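Local coordinates for putative uncharacterized protein (Bacteroides vulgatus, PDB 4F7A) that probably binds mucin O-glycans as a TPR-like, SusD/RagB-family nutrient-binding lipoprotein of the outer membrane, at residues A[235-240]-A[364-369]; A[342-345]-A[349-352]; A[354-359]-A[408-413]; A[404-409]-A[416-421]. All coordinates share one frame; numbering follows the deposited sequence. Where two conformers were deposited one is given.

Contact 1. Residues A[235-240]-A[364-369]; sequences ESSDEN and VQTSFS
Ser237 and Thr366 make the close part of this contact, where a short 3-10 turn in the loop before strand 241-243 leans on helix 356-371. The CB of each points at the opposite segment. Ser237 OG sits beside its own backbone N (chi1 -63°), and from there it meets two atoms of Thr366, the carbonyl O and the methyl. It lies 3.1 Å from Thr366 O in a weak hydrogen bond, and not a settled one, since the hydroxyl could turn its proton elsewhere; Ser237 OG is also 3.4 Å from Thr366 CG2. With Thr366 OG1 beside the backbone N (chi1 -65°), the methyl is left anti to that N, on the side where Ser237 OG sits, while OG1 bonds to Ala362 O one turn back. Thr366 also packs on Ala334 and Trp338 of helix 334-346.

Toward Glu235 the contact slackens. Glu235 O is 4.1 Å from Thr366 OG1, too far for a direct bond, and a water bridges them: it donates to Thr366 OG1 at 2.6 Å and to Glu235 O at 3.1 Å. The same carbonyl also takes the indole NH of Trp338. Glu235 CB points away from helix 356-371, and its exposed carboxylate forms a salt bridge with Arg341. Within the loop, Glu239 N bonds to Ser236 O at 2.9 Å and Asn240 N to Ser237 O at 3.1 Å, which keeps the turn compact. This is surface packing of a helix-to-strand loop, through one serine and one water, on the helical scaffold of a TPR-like SusD homologue.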
loop_
_atom_site.group_PDB
_atom_site.type_symbol
_atom_site.label_atom_id
_atom_site.label_comp_id
_atom_site.label_asym_id
_atom_site.label_seq_id
_atom_site.Cartn_x
_atom_site.Cartn_y
_atom_site.Cartn_z
ATOM N N GLU A 235 12.663 -2.840 -12.528
ATOM C CA GLU A 235 13.478 -1.634 -12.722
ATOM C C GLU A 235 12.875 -0.620 -13.690
ATOM O O GLU A 235 13.229 0.553 -13.636
ATOM C CB GLU A 235 14.866 -2.045 -13.240
ATOM C CG GLU A 235 15.650 -2.812 -12.181
ATOM C CD GLU A 235 17.046 -3.213 -12.615
ATOM O OE1 GLU A 235 17.433 -2.913 -13.748
ATOM O OE2 GLU A 235 17.766 -3.828 -11.806
ATOM N N SER A 236 11.975 -1.086 -14.554
ATOM C CA SER A 236 11.309 -0.238 -15.549
ATOM C C SER A 236 9.828 -0.127 -15.249
ATOM O O SER A 236 9.188 -1.126 -14.936
ATOM C CB SER A 236 11.461 -0.850 -16.951
ATOM O OG SER A 236 10.630 -0.166 -17.879
ATOM N N SER A 237 9.266 1.078 -15.413
ATOM C CA SER A 237 7.823 1.294 -15.144
ATOM C C SER A 237 6.924 0.470 -16.053
ATOM O O SER A 237 5.802 0.140 -15.684
ATOM C CB SER A 237 7.460 2.772 -15.247
ATOM O OG SER A 237 8.172 3.509 -14.259
ATOM N N ASP A 238 7.442 0.090 -17.224
ATOM C CA ASP A 238 6.669 -0.748 -18.139
ATOM C C ASP A 238 6.361 -2.114 -17.516
ATOM O O ASP A 238 5.458 -2.794 -17.962
ATOM C CB ASP A 238 7.397 -0.907 -19.474
ATOM C CG ASP A 238 7.484 0.393 -20.254
ATOM O OD1 ASP A 238 6.613 1.272 -20.077
ATOM O OD2 ASP A 238 8.439 0.539 -21.040
ATOM N N GLU A 239 7.089 -2.482 -16.464
ATOM C CA GLU A 239 6.905 -3.778 -15.784
ATOM C C GLU A 239 6.214 -3.650 -14.413
ATOM O O GLU A 239 6.217 -4.580 -13.608
ATOM C CB GLU A 239 8.258 -4.510 -15.667
ATOM C CG GLU A 239 8.873 -4.808 -17.049
ATOM C CD GLU A 239 9.994 -5.842 -17.042
ATOM O OE1 GLU A 239 10.603 -6.114 -15.992
ATOM O OE2 GLU A 239 10.298 -6.353 -18.130
ATOM N N ASN A 240 5.618 -2.495 -14.147
ATOM C CA ASN A 240 4.968 -2.270 -12.850
ATOM C C ASN A 240 3.865 -3.331 -12.665
ATOM O O ASN A 240 3.167 -3.673 -13.608
ATOM C CB ASN A 240 4.328 -0.875 -12.814
ATOM C CG ASN A 240 5.318 0.221 -12.564
ATOM O OD1 ASN A 240 6.512 -0.043 -12.359
ATOM N ND2 ASN A 240 4.838 1.476 -12.604
ATOM N N VAL A 364 13.333 8.354 -8.363
ATOM C CA VAL A 364 12.613 9.571 -8.720
ATOM C C VAL A 364 12.457 9.643 -10.254
ATOM O O VAL A 364 11.378 9.939 -10.758
ATOM C CB VAL A 364 13.289 10.842 -8.165
ATOM C CG1 VAL A 364 12.559 12.142 -8.661
ATOM C CG2 VAL A 364 13.328 10.782 -6.616
ATOM N N GLN A 365 13.536 9.372 -10.991
ATOM C CA GLN A 365 13.485 9.435 -12.428
ATOM C C GLN A 365 12.459 8.411 -12.943
ATOM O O GLN A 365 11.695 8.676 -13.880
ATOM C CB GLN A 365 14.851 9.163 -13.068
ATOM C CG GLN A 365 14.717 9.187 -14.572
ATOM C CD GLN A 365 14.151 10.525 -15.046
ATOM O OE1 GLN A 365 14.812 11.562 -14.786
ATOM N NE2 GLN A 365 12.913 10.526 -15.723
ATOM N N THR A 366 12.466 7.239 -12.331
ATOM C CA THR A 366 11.584 6.161 -12.743
ATOM C C THR A 366 10.110 6.542 -12.520
ATOM O O THR A 366 9.250 6.275 -13.383
ATOM C CB THR A 366 11.972 4.834 -12.035
ATOM O OG1 THR A 366 13.287 4.437 -12.470
ATOM C CG2 THR A 366 10.976 3.704 -12.370
ATOM N N SER A 367 9.822 7.161 -11.375
ATOM C CA SER A 367 8.490 7.644 -11.073
ATOM C C SER A 367 8.034 8.724 -12.067
ATOM O O SER A 367 6.932 8.666 -12.603
ATOM C CB SER A 367 8.430 8.168 -9.646
ATOM O OG SER A 367 7.161 8.708 -9.376
ATOM N N PHE A 368 8.899 9.691 -12.347
ATOM C CA PHE A 368 8.577 10.698 -13.353
ATOM C C PHE A 368 8.206 10.047 -14.695
ATOM O O PHE A 368 7.218 10.437 -15.320
ATOM C CB PHE A 368 9.770 11.616 -13.598
ATOM C CG PHE A 368 9.864 12.799 -12.666
ATOM C CD1 PHE A 368 9.613 12.682 -11.305
ATOM C CD2 PHE A 368 10.260 14.047 -13.169
ATOM C CE1 PHE A 368 9.741 13.785 -10.459
ATOM C CE2 PHE A 368 10.383 15.142 -12.332
ATOM C CZ PHE A 368 10.144 14.991 -10.963
ATOM N N SER A 369 9.008 9.074 -15.130
ATOM C CA SER A 369 8.755 8.369 -16.380
ATOM C C SER A 369 7.431 7.588 -16.375
ATOM O O SER A 369 6.729 7.568 -17.370
ATOM C CB SER A 369 9.912 7.425 -16.709
ATOM O OG SER A 369 11.093 8.164 -16.951
HETATM O O HOH W 1 13.428 3.399 -14.889
#

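Contact 2. Residues A[342-345]-A[349-352]; sequences AEAS and INPK
Ala344 O receives the backbone N-H of Ile349, five residues on, at 2.8 Å with an N-H...O angle of 163°, and the chain leaving helix 334-346 thereby folds back beside the last turns, bringing the CA atoms of Ala344 and Asn350 to 4.8 Å. Aliphatic carbons gather round this bond: Ala344 CB lies 3.8 Å from Asn350 CB and, more loosely, 4.3 Å from Ile349 CG1. Ile349 has its CG1 between its backbone N and carbonyl carbon (chi1 62°), the crowded position, which lays that branch 3.6 Å from Ala344 O. Met209 of helix 193-210 touches both Ala344 and Ile349.

Asn350 carries the polar half. Its amide swings anti to the backbone N, alongside Ser345, and ND2 comes 3.0 Å from Ser345 OG in a bent, weak hydrogen bond of 129°. That hydroxyl has its main partner in Glu354 O, and ND2 also serves Arg341 O and the carboxylate of Glu354, so the bond to Ser345 is the weak member of a shared network. The other end of the amide is used as well: Asn350 OD1 accepts Lys352 N at 2.8 Å, the donor standing above the carbonyl plane. With donors and acceptors placed at both ends, the amide has little freedom to flip.

The bond from Ile349 to Ala344 is a 6→1 bond at the helix C-terminus, of the kind found in Schellman C-caps. It runs directly into an Asx turn at Asn350, and together they start the connection from helix 334-346 to helix 356-371, two successive helices of a TPR-like fold.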
loop_
_atom_site.group_PDB
_atom_site.type_symbol
_atom_site.label_atom_id
_atom_site.label_comp_id
_atom_site.label_asym_id
_atom_site.label_seq_id
_atom_site.Cartn_x
_atom_site.Cartn_y
_atom_site.Cartn_z
ATOM N N ALA A 342 17.496 1.800 -2.398
ATOM C CA ALA A 342 18.165 2.941 -1.770
ATOM C C ALA A 342 18.246 2.749 -0.248
ATOM O O ALA A 342 19.275 3.010 0.389
ATOM C CB ALA A 342 17.439 4.256 -2.112
ATOM N N GLU A 343 17.151 2.303 0.349
ATOM C CA GLU A 343 17.155 2.101 1.772
ATOM C C GLU A 343 18.076 0.945 2.161
ATOM O O GLU A 343 18.764 1.007 3.190
ATOM C CB GLU A 343 15.733 1.827 2.286
ATOM C CG GLU A 343 15.723 1.553 3.818
ATOM C CD GLU A 343 14.328 1.429 4.419
ATOM O OE1 GLU A 343 13.329 1.511 3.672
ATOM O OE2 GLU A 343 14.252 1.222 5.666
ATOM N N ALA A 344 18.047 -0.125 1.378
ATOM C CA ALA A 344 18.910 -1.278 1.657
ATOM C C ALA A 344 20.369 -0.827 1.660
ATOM O O ALA A 344 21.143 -1.215 2.537
ATOM C CB ALA A 344 18.674 -2.426 0.656
ATOM N N SER A 345 20.738 0.019 0.704
ATOM C CA SER A 345 22.109 0.557 0.645
ATOM C C SER A 345 22.403 1.433 1.844
ATOM O O SER A 345 23.461 1.317 2.458
ATOM C CB SER A 345 22.333 1.316 -0.658
ATOM O OG SER A 345 22.373 0.397 -1.735
ATOM N N ILE A 349 22.772 -3.211 3.726
ATOM C CA ILE A 349 22.301 -4.561 3.510
ATOM C C ILE A 349 21.869 -4.794 2.065
ATOM O O ILE A 349 21.088 -5.704 1.783
ATOM C CB ILE A 349 21.193 -4.953 4.546
ATOM C CG1 ILE A 349 19.952 -4.061 4.432
ATOM C CG2 ILE A 349 21.765 -4.890 5.971
ATOM C CD1 ILE A 349 18.869 -4.363 5.522
ATOM N N ASN A 350 22.403 -3.986 1.146
ATOM C CA ASN A 350 22.197 -4.206 -0.274
ATOM C C ASN A 350 23.401 -4.980 -0.797
ATOM O O ASN A 350 24.509 -4.469 -0.749
ATOM C CB ASN A 350 22.063 -2.859 -1.003
ATOM C CG ASN A 350 21.658 -3.003 -2.436
ATOM O OD1 ASN A 350 21.881 -4.040 -3.055
ATOM N ND2 ASN A 350 21.063 -1.939 -2.995
ATOM N N PRO A 351 23.189 -6.198 -1.320
ATOM C CA PRO A 351 24.353 -6.956 -1.827
ATOM C C PRO A 351 24.916 -6.413 -3.135
ATOM O O PRO A 351 25.994 -6.834 -3.544
ATOM C CB PRO A 351 23.781 -8.357 -2.041
ATOM C CG PRO A 351 22.335 -8.089 -2.452
ATOM C CD PRO A 351 21.928 -6.917 -1.554
ATOM N N LYS A 352 24.197 -5.515 -3.813
ATOM C CA LYS A 352 24.685 -4.956 -5.075
ATOM C C LYS A 352 25.628 -3.807 -4.807
ATOM O O LYS A 352 25.526 -3.144 -3.783
ATOM C CB LYS A 352 23.520 -4.438 -5.908
ATOM C CG LYS A 352 22.534 -5.511 -6.332
ATOM C CD LYS A 352 21.427 -4.924 -7.188
ATOM C CE LYS A 352 20.579 -5.996 -7.842
ATOM N NZ LYS A 352 21.284 -6.688 -8.956
#

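Contact 3. Residues A[354-359]-A[408-413]; sequences ESAKQC and PNFDDA
Phe410 swings its CG away from its backbone N (chi1 -163°), and Lys357 does the same (chi1 -169°), which sends the two side chains past each other in opposite directions. The ring lies obliquely against the first turn of helix 356-371: Phe410 CD2 is 3.6 Å from Lys357 CB, and Phe410 CZ is 3.9 Å from Ala356 CB. Tyr360 and, on helix 416-431, Gln419 and Ile423 enclose the ring further.

Putting an alanine here would probably open a gap between the two helices and leave the Lys357 methylenes without their packing surface.

Beyond the ring, the lysine chain meets Asp411, whose backbone N is held by Asn409 OD1 at 3.1 Å in an Asx turn. A methylene makes the approach, Lys357 CE lying 3.0 Å from Asp411 OD1, though the lysine was modelled in two conformers and this closeness is doubtful. Lys357 NZ stays 4.4 Å from Asp411 OD1, beyond a salt bridge; the chain bends at its last torsion (chi4 -73°) and the ammonium pairs with Glu361. Chemically, then, the contact is hydrophobic, aromatic ring on aliphatic carbons, with Asp411 probably adding at most a mild through-space attraction on the solvent side.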
loop_
_atom_site.group_PDB
_atom_site.type_symbol
_atom_site.label_atom_id
_atom_site.label_comp_id
_atom_site.label_asym_id
_atom_site.label_seq_id
_atom_site.Cartn_x
_atom_site.Cartn_y
_atom_site.Cartn_z
ATOM N N GLU A 354 25.890 -0.583 -5.321
ATOM C CA GLU A 354 25.146 0.621 -5.661
ATOM C C GLU A 354 24.859 1.432 -4.395
ATOM O O GLU A 354 24.624 0.883 -3.321
ATOM C CB GLU A 354 23.849 0.260 -6.402
ATOM C CG GLU A 354 22.870 -0.604 -5.586
ATOM C CD GLU A 354 21.741 -1.211 -6.424
ATOM O OE1 GLU A 354 21.856 -1.290 -7.673
ATOM O OE2 GLU A 354 20.735 -1.627 -5.813
ATOM N N SER A 355 24.907 2.746 -4.529
ATOM C CA SER A 355 24.776 3.629 -3.397
ATOM C C SER A 355 23.335 4.034 -3.195
ATOM O O SER A 355 22.495 3.939 -4.112
ATOM C CB SER A 355 25.632 4.878 -3.577
ATOM O OG SER A 355 25.097 5.740 -4.567
ATOM N N ALA A 356 23.056 4.488 -1.979
ATOM C CA ALA A 356 21.767 5.053 -1.669
ATOM C C ALA A 356 21.429 6.191 -2.640
ATOM O O ALA A 356 20.290 6.256 -3.109
ATOM C CB ALA A 356 21.679 5.524 -0.214
ATOM N N LYS A 357 22.390 7.068 -2.955
ATOM C CA LYS A 357 22.083 8.205 -3.844
ATOM C C LYS A 357 21.682 7.732 -5.232
ATOM O O LYS A 357 20.675 8.206 -5.777
ATOM C CB LYS A 357 23.244 9.198 -3.951
ATOM C CG LYS A 357 22.853 10.512 -4.637
ATOM C CD LYS A 357 23.989 11.519 -4.659
ATOM C CE LYS A 357 23.617 12.789 -5.435
ATOM N NZ LYS A 357 23.575 12.551 -6.892
ATOM N N GLN A 358 22.440 6.802 -5.787
ATOM C CA GLN A 358 22.192 6.293 -7.116
ATOM C C GLN A 358 20.805 5.692 -7.198
ATOM O O GLN A 358 20.110 5.913 -8.170
ATOM C CB GLN A 358 23.199 5.191 -7.500
ATOM C CG GLN A 358 24.593 5.698 -7.817
ATOM C CD GLN A 358 25.632 4.562 -7.996
ATOM O OE1 GLN A 358 25.635 3.556 -7.275
ATOM N NE2 GLN A 358 26.534 4.754 -8.952
ATOM N N CYS A 359 20.444 4.889 -6.201
ATOM C CA CYS A 359 19.124 4.257 -6.177
ATOM C C CYS A 359 17.986 5.275 -5.975
ATOM O O CYS A 359 16.938 5.175 -6.610
ATOM C CB CYS A 359 19.066 3.183 -5.121
ATOM S SG CYS A 359 20.186 1.761 -5.489
ATOM N N PRO A 408 14.093 17.867 -2.174
ATOM C CA PRO A 408 14.311 16.679 -2.991
ATOM C C PRO A 408 15.770 16.332 -3.247
ATOM O O PRO A 408 16.053 15.252 -3.730
ATOM C CB PRO A 408 13.628 17.053 -4.307
ATOM C CG PRO A 408 12.616 18.141 -3.908
ATOM C CD PRO A 408 13.454 18.934 -2.971
ATOM N N ASN A 409 16.678 17.254 -2.958
ATOM C CA ASN A 409 18.095 17.031 -3.249
ATOM C C ASN A 409 18.746 16.115 -2.202
ATOM O O ASN A 409 18.818 16.429 -0.998
ATOM C CB ASN A 409 18.809 18.361 -3.334
ATOM C CG ASN A 409 20.213 18.235 -3.857
ATOM O OD1 ASN A 409 20.770 17.130 -3.938
ATOM N ND2 ASN A 409 20.800 19.369 -4.229
ATOM N N PHE A 410 19.190 14.964 -2.654
ATOM C CA PHE A 410 19.701 13.935 -1.731
ATOM C C PHE A 410 20.928 14.427 -0.967
ATOM O O PHE A 410 21.124 14.061 0.213
ATOM C CB PHE A 410 20.012 12.640 -2.492
ATOM C CG PHE A 410 20.156 11.423 -1.593
ATOM C CD1 PHE A 410 19.040 10.869 -0.982
ATOM C CD2 PHE A 410 21.394 10.853 -1.345
ATOM C CE1 PHE A 410 19.156 9.751 -0.143
ATOM C CE2 PHE A 410 21.505 9.715 -0.526
ATOM C CZ PHE A 410 20.367 9.179 0.065
ATOM N N ASP A 411 21.748 15.247 -1.636
ATOM C CA ASP A 411 22.965 15.802 -1.036
ATOM C C ASP A 411 22.710 16.788 0.107
ATOM O O ASP A 411 23.613 17.038 0.886
ATOM C CB ASP A 411 23.855 16.510 -2.081
ATOM C CG ASP A 411 24.432 15.569 -3.113
ATOM O OD1 ASP A 411 24.348 14.330 -2.957
ATOM O OD2 ASP A 411 24.973 16.094 -4.102
ATOM N N ASP A 412 21.504 17.364 0.157
ATOM C CA ASP A 412 21.094 18.256 1.228
ATOM C C ASP A 412 20.574 17.486 2.424
ATOM O O ASP A 412 19.529 17.885 2.964
ATOM C CB ASP A 412 19.870 19.077 0.831
ATOM C CG ASP A 412 20.101 20.005 -0.299
ATOM O OD1 ASP A 412 21.248 20.184 -0.735
ATOM O OD2 ASP A 412 19.079 20.571 -0.742
ATOM N N ALA A 413 21.143 16.323 2.732
ATOM C CA ALA A 413 20.827 15.641 4.009
ATOM C C ALA A 413 21.937 15.927 5.013
ATOM O O ALA A 413 23.116 15.825 4.651
ATOM C CB ALA A 413 20.699 14.182 3.781
#

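Contact 4. Residues A[404-409]-A[416-421]; sequences ITTTPN and QEEQLE
Thr406 and Glu418 join the irregular loop that leads into helix 416-431 to the first turns of that helix, a loop-on-helix closure in a largely helical, TPR-like fold.

Thr406 is worth following outward. Its CB lies 3.3 Å from Glu418 OE2. From there the side chain branches. OG1, set anti to the backbone N (chi1 -162°), donates to Glu418 OE2 in a short bond of 2.6 Å, meeting the lone pair that faces away from the other carboxylate oxygen; Lys422 NZ bonds to the same hydroxyl and probably tempers the negative charge nearby. The second branch, CG2, turns to Glu421 and rests 3.9 Å from its CD. Thus one threonine spans two glutamates a helical turn apart, its hydroxyl on the first and its methyl on the second.

Glu418 arrives fully extended from the helix, its chain sliding past Thr406 in the opposite direction. Two waters add to the grip on OE2: one links it to Thr405 OG1, and the other donates to OE2 at 2.7 Å while accepting from Thr407 N. With an alanine in its place, the Thr406 hydroxyl would probably be left without its acceptor and the two bridging waters without their carboxylate mate.

Glu421 is buried, and Ile404 CG2 lies loosely, 4.0 Å, from Glu421 OE2. A third water finishes the seam: it accepts from Thr405 N at 2.8 Å and donates to Glu421 OE2 at 2.6 Å.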
loop_
_atom_site.group_PDB
_atom_site.type_symbol
_atom_site.label_atom_id
_atom_site.label_comp_id
_atom_site.label_asym_id
_atom_site.label_seq_id
_atom_site.Cartn_x
_atom_site.Cartn_y
_atom_site.Cartn_z
ATOM N N ILE A 404 7.300 18.838 7.173
ATOM C CA ILE A 404 8.396 18.328 6.337
ATOM C C ILE A 404 9.248 19.505 5.875
ATOM O O ILE A 404 8.727 20.441 5.273
ATOM C CB ILE A 404 7.858 17.550 5.127
ATOM C CG1 ILE A 404 6.894 16.425 5.573
ATOM C CG2 ILE A 404 9.030 16.982 4.338
ATOM C CD1 ILE A 404 5.926 15.840 4.471
ATOM N N THR A 405 10.537 19.471 6.199
ATOM C CA THR A 405 11.465 20.503 5.800
ATOM C C THR A 405 12.555 20.009 4.820
ATOM O O THR A 405 13.314 20.813 4.283
ATOM C CB THR A 405 12.136 21.133 7.028
ATOM O OG1 THR A 405 12.838 20.106 7.753
ATOM C CG2 THR A 405 11.062 21.808 7.924
ATOM N N THR A 406 12.608 18.714 4.544
ATOM C CA THR A 406 13.664 18.191 3.682
ATOM C C THR A 406 13.350 18.473 2.216
ATOM O O THR A 406 12.201 18.467 1.823
ATOM C CB THR A 406 13.936 16.690 3.964
ATOM O OG1 THR A 406 15.206 16.350 3.421
ATOM C CG2 THR A 406 12.837 15.787 3.398
ATOM N N THR A 407 14.387 18.705 1.419
ATOM C CA THR A 407 14.262 19.032 -0.018
ATOM C C THR A 407 14.330 17.753 -0.859
ATOM O O THR A 407 14.645 16.668 -0.328
ATOM C CB THR A 407 15.417 19.930 -0.455
ATOM O OG1 THR A 407 16.644 19.206 -0.324
ATOM C CG2 THR A 407 15.501 21.229 0.408
ATOM N N PRO A 408 14.093 17.867 -2.174
ATOM C CA PRO A 408 14.311 16.679 -2.991
ATOM C C PRO A 408 15.770 16.332 -3.247
ATOM O O PRO A 408 16.053 15.252 -3.730
ATOM C CB PRO A 408 13.628 17.053 -4.307
ATOM C CG PRO A 408 12.616 18.141 -3.908
ATOM C CD PRO A 408 13.454 18.934 -2.971
ATOM N N ASN A 409 16.678 17.254 -2.958
ATOM C CA ASN A 409 18.095 17.031 -3.249
ATOM C C ASN A 409 18.746 16.115 -2.202
ATOM O O ASN A 409 18.818 16.429 -0.998
ATOM C CB ASN A 409 18.809 18.361 -3.334
ATOM C CG ASN A 409 20.213 18.235 -3.857
ATOM O OD1 ASN A 409 20.770 17.130 -3.938
ATOM N ND2 ASN A 409 20.800 19.369 -4.229
ATOM N N GLN A 416 21.967 10.548 8.146
ATOM C CA GLN A 416 21.393 9.480 7.359
ATOM C C GLN A 416 19.928 9.216 7.704
ATOM O O GLN A 416 19.179 8.644 6.894
ATOM C CB GLN A 416 22.263 8.243 7.464
ATOM C CG GLN A 416 23.708 8.524 7.045
ATOM C CD GLN A 416 24.456 7.285 6.692
ATOM O OE1 GLN A 416 24.616 6.398 7.525
ATOM N NE2 GLN A 416 24.929 7.214 5.466
ATOM N N GLU A 417 19.487 9.644 8.881
ATOM C CA GLU A 417 18.068 9.682 9.138
ATOM C C GLU A 417 17.324 10.618 8.128
ATOM O O GLU A 417 16.247 10.281 7.653
ATOM C CB GLU A 417 17.860 10.098 10.585
ATOM C CG GLU A 417 16.503 9.998 11.117
ATOM C CD GLU A 417 15.973 8.577 11.241
ATOM O OE1 GLU A 417 16.605 7.711 11.855
ATOM O OE2 GLU A 417 14.872 8.354 10.762
ATOM N N GLU A 418 17.897 11.773 7.820
ATOM C CA GLU A 418 17.287 12.675 6.819
ATOM C C GLU A 418 17.367 12.027 5.436
ATOM O O GLU A 418 16.470 12.178 4.628
ATOM C CB GLU A 418 17.957 14.050 6.770
ATOM C CG GLU A 418 17.135 14.994 5.919
ATOM C CD GLU A 418 17.615 16.412 5.861
ATOM O OE1 GLU A 418 18.559 16.810 6.583
ATOM O OE2 GLU A 418 16.997 17.162 5.072
ATOM N N GLN A 419 18.438 11.289 5.166
ATOM C CA GLN A 419 18.506 10.566 3.899
ATOM C C GLN A 419 17.390 9.543 3.788
ATOM O O GLN A 419 16.754 9.418 2.734
ATOM C CB GLN A 419 19.848 9.861 3.718
ATOM C CG GLN A 419 21.045 10.761 3.583
ATOM C CD GLN A 419 22.311 9.908 3.582
ATOM O OE1 GLN A 419 22.562 9.134 4.505
ATOM N NE2 GLN A 419 23.038 9.986 2.548
ATOM N N LEU A 420 17.151 8.799 4.858
ATOM C CA LEU A 420 16.044 7.868 4.873
ATOM C C LEU A 420 14.720 8.629 4.672
ATOM O O LEU A 420 13.870 8.198 3.924
ATOM C CB LEU A 420 15.994 7.065 6.159
ATOM C CG LEU A 420 14.872 6.045 6.269
ATOM C CD1 LEU A 420 14.919 5.015 5.133
ATOM C CD2 LEU A 420 14.914 5.323 7.680
ATOM N N GLU A 421 14.571 9.768 5.327
ATOM C CA GLU A 421 13.366 10.574 5.161
ATOM C C GLU A 421 13.124 10.944 3.705
ATOM O O GLU A 421 11.999 10.833 3.227
ATOM C CB GLU A 421 13.411 11.824 6.028
ATOM C CG GLU A 421 12.158 12.676 5.897
ATOM C CD GLU A 421 12.176 13.943 6.792
ATOM O OE1 GLU A 421 13.216 14.224 7.460
ATOM O OE2 GLU A 421 11.148 14.666 6.787
HETATM O O HOH W 2 11.738 17.181 7.288
HETATM O O HOH W 3 15.295 19.238 6.877
HETATM O O HOH W 4 16.950 18.929 2.990
#

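The four contacts follow helices 334-346, 356-371 and 416-431 and the loops around them. Contacts 3 and 4 lie closest, centres 9 Å apart, and share Pro408 and Asn409; Asp412 OD2 is 2.8 Å from Thr407 OG1, a probable hydrogen bond between them. Contact 2 abuts contact 3 at 13 Å between centres, tied by a probable hydrogen bond of 2.8 Å between Ser345 OG and Glu354 O, and reaches contact 4 through Glu343 CD packed 3.7 Å from Leu420 CD1. Contact 1 uses the same helix as contact 3 but touches none of the others; its centre is 17 Å from that of contact 3 and 21 Å from that of contact 4. None of these residues is known to bind glycan, and the contacts are best read as packing within the helical scaffold.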